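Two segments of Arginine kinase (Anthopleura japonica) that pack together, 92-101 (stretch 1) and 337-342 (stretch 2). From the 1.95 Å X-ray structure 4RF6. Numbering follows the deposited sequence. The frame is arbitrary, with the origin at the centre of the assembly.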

# COMPACT_ATOMS: atom_id res chain seq x y z
N ILE A 92 -23.47 28.05 15.11
CA ILE A 92 -22.44 27.02 15.12
C ILE A 92 -21.99 26.66 13.70
O ILE A 92 -20.79 26.60 13.42
N ILE A 93 -22.96 26.44 12.82
CA ILE A 93 -22.66 26.08 11.44
C ILE A 93 -21.85 27.17 10.74
O ILE A 93 -20.78 26.90 10.18
N GLU A 94 -22.35 28.40 10.78
CA GLU A 94 -21.69 29.50 10.07
C GLU A 94 -20.31 29.85 10.65
O GLU A 94 -19.49 30.47 9.97
N ASP A 95 -20.06 29.47 11.90
CA ASP A 95 -18.73 29.60 12.49
C ASP A 95 -17.82 28.52 11.92
O ASP A 95 -16.85 28.82 11.22
N TYR A 96 -18.13 27.27 12.25
CA TYR A 96 -17.32 26.12 11.83
C TYR A 96 -17.06 26.12 10.33
O TYR A 96 -15.96 25.81 9.89
N HIS A 97 -18.09 26.46 9.55
CA HIS A 97 -18.02 26.35 8.10
C HIS A 97 -17.76 27.69 7.39
O HIS A 97 -17.98 27.80 6.18
N SER A 98 -17.30 28.69 8.13
CA SER A 98 -17.03 30.00 7.54
C SER A 98 -16.05 29.84 6.38
O SER A 98 -15.10 29.06 6.46
N PRO A 99 -16.26 30.59 5.29
CA PRO A 99 -17.19 31.72 5.17
C PRO A 99 -18.59 31.35 4.69
O PRO A 99 -19.30 32.25 4.23
N TYR A 100 -19.00 30.08 4.78
CA TYR A 100 -20.33 29.70 4.28
C TYR A 100 -21.46 30.41 5.01
O TYR A 100 -21.44 30.55 6.23
N LYS A 101 -22.44 30.88 4.24
CA LYS A 101 -23.66 31.47 4.79
C LYS A 101 -24.86 30.63 4.39
O LYS A 101 -25.05 30.35 3.21
N ARG A 337 -10.71 21.40 3.54
CA ARG A 337 -11.15 22.13 4.72
C ARG A 337 -12.65 22.43 4.69
O ARG A 337 -13.24 22.76 5.72
N ARG A 338 -13.25 22.30 3.51
CA ARG A 338 -14.62 22.78 3.30
C ARG A 338 -15.62 21.69 2.87
O ARG A 338 -15.27 20.74 2.17
N ARG A 339 -16.88 21.86 3.30
CA ARG A 339 -17.95 20.91 2.99
C ARG A 339 -19.25 21.61 2.62
O ARG A 339 -20.13 21.02 1.98
N LEU A 340 -19.39 22.86 3.05
CA LEU A 340 -20.58 23.65 2.73
C LEU A 340 -20.22 24.75 1.75
O LEU A 340 -19.29 25.54 2.00
N GLY A 341 -20.93 24.80 0.62
CA GLY A 341 -20.72 25.87 -0.34
C GLY A 341 -19.96 25.41 -1.56
O GLY A 341 -19.69 26.20 -2.47
N LEU A 342 -19.59 24.13 -1.59
CA LEU A 342 -18.97 23.53 -2.77
C LEU A 342 -19.50 22.12 -2.93
O LEU A 342 -19.84 21.46 -1.95

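Packing of the 337-342 segment of arginine kinase against the end of a helix and the loop that follows it (92-101); no direct hydrogen bond crosses the contact, which rests on apolar packing and two bridging waters. Arg337 lies too far away to take part. Arg338 starts sideways (chi1 m), but its next three chi angles are all t, and this extended chain carries the guanidinium to Pro99, whose CD sits over one of its faces, 3.4 Å from Arg338 NH2. The peptide bond before Pro99 is cis. Arg339 (m, t, t) also leaves its backbone sideways. Its CB lies 4.2 Å from His97 CE1, at the edge of the imidazole, while its NH1 comes 3.6 Å from Tyr96 OH, reached because the Tyr96 side chain (chi1 t) ends nearer than it starts. Arg339 N donates to water 1 (2.8 Å), which also hydrogen-bonds His97 ND1 (2.8 Å), so one water ties backbone to imidazole. Leu340 (m, t) is the centre of the contact: buried, pointing toward stretch 1 and with the largest area of any residue here covered by the other stretch. Its CD1 lies over the His97 ring (chi1 m), 3.6 Å from His97 CG, in a CH-pi contact, and also meets Ile93 CG2 at 3.7 Å. Its CB lies over a face of the Tyr100 ring (chi1 t), 3.6 Å from Tyr100 CG, a second CH-pi contact. The CA-to-CB bonds of His97 and Tyr100 both point toward stretch 2, and the leucine lies between the two ring faces. Water 2 donates to Leu340 O and to His97 O, each at 2.9 Å, linking the two backbones. Gly341 N is 3.7 Å from Tyr100 CD1; a CB here would be tight against that atom, and the backbone angles alone already call for glycine. Leu342 (p, t) makes no contact.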

# COMPACT_ATOMS: atom_id res chain seq x y z
CB ILE A 92 -22.92 25.75 15.86
CG1 ILE A 92 -23.08 26.04 17.35
CG2 ILE A 92 -21.95 24.59 15.63
CD1 ILE A 92 -23.49 24.83 18.18
CB ILE A 93 -23.96 25.81 10.63
CG1 ILE A 93 -24.55 24.45 11.01
CG2 ILE A 93 -23.68 25.87 9.13
CD1 ILE A 93 -26.07 24.36 10.81
CB GLU A 94 -22.60 30.73 9.99
CG GLU A 94 -23.82 30.53 9.08
CD GLU A 94 -24.62 31.80 8.87
OE1 GLU A 94 -24.40 32.78 9.62
OE2 GLU A 94 -25.47 31.83 7.95
CB ASP A 95 -18.79 29.48 14.01
CG ASP A 95 -17.46 29.82 14.70
OD1 ASP A 95 -16.39 29.43 14.20
OD2 ASP A 95 -17.51 30.50 15.75
CB TYR A 96 -17.98 24.80 12.23
CG TYR A 96 -17.18 23.55 11.87
CD1 TYR A 96 -17.25 22.99 10.60
CD2 TYR A 96 -16.37 22.94 12.81
CE1 TYR A 96 -16.53 21.86 10.28
CE2 TYR A 96 -15.63 21.80 12.50
CZ TYR A 96 -15.72 21.27 11.23
OH TYR A 96 -15.01 20.14 10.91
CB HIS A 97 -19.32 25.75 7.55
CG HIS A 97 -19.51 24.30 7.89
ND1 HIS A 97 -18.95 23.29 7.14
CD2 HIS A 97 -20.22 23.70 8.86
CE1 HIS A 97 -19.29 22.12 7.65
NE2 HIS A 97 -20.07 22.34 8.70
CB SER A 98 -16.50 30.99 8.59
OG SER A 98 -15.36 30.47 9.24
CB PRO A 99 -16.51 32.58 4.11
CG PRO A 99 -15.93 31.57 3.17
CD PRO A 99 -15.52 30.38 4.03
CB TYR A 100 -20.55 28.18 4.33
CG TYR A 100 -21.93 27.76 3.85
CD1 TYR A 100 -22.22 27.71 2.49
CD2 TYR A 100 -22.94 27.45 4.75
CE1 TYR A 100 -23.48 27.34 2.04
CE2 TYR A 100 -24.21 27.08 4.31
CZ TYR A 100 -24.47 27.03 2.96
OH TYR A 100 -25.72 26.66 2.52
CB LYS A 101 -23.85 32.91 4.30
CG LYS A 101 -22.81 33.89 4.82
CD LYS A 101 -22.73 33.81 6.33
CE LYS A 101 -21.46 34.47 6.85
NZ LYS A 101 -21.26 35.82 6.26
CB ARG A 337 -10.35 23.43 4.89
CG ARG A 337 -9.18 23.32 5.86
CD ARG A 337 -8.51 24.67 6.10
NE ARG A 337 -7.86 25.18 4.89
CZ ARG A 337 -6.79 25.97 4.90
NH1 ARG A 337 -6.23 26.33 6.04
NH2 ARG A 337 -6.26 26.38 3.75
CB ARG A 338 -14.61 23.92 2.27
CG ARG A 338 -13.80 25.14 2.70
CD ARG A 338 -13.85 26.21 1.62
NE ARG A 338 -13.35 27.51 2.08
CZ ARG A 338 -13.41 28.62 1.37
NH1 ARG A 338 -13.95 28.60 0.15
NH2 ARG A 338 -12.94 29.76 1.86
CB ARG A 339 -18.21 19.99 4.18
CG ARG A 339 -17.06 19.09 4.55
CD ARG A 339 -17.46 18.13 5.66
NE ARG A 339 -16.37 17.21 5.96
CZ ARG A 339 -15.55 17.33 7.00
NH1 ARG A 339 -15.70 18.33 7.85
NH2 ARG A 339 -14.58 16.44 7.18
CB LEU A 340 -21.20 24.26 3.99
CG LEU A 340 -22.22 23.40 4.73
CD1 LEU A 340 -22.58 24.01 6.08
CD2 LEU A 340 -23.47 23.23 3.87
CB LEU A 342 -17.44 23.54 -2.67
CG LEU A 342 -16.74 22.43 -1.88
CD1 LEU A 342 -15.23 22.52 -2.08
CD2 LEU A 342 -17.08 22.51 -0.40
O HOH W 1 -17.33 24.01 5.00
O HOH W 2 -17.23 26.86 3.54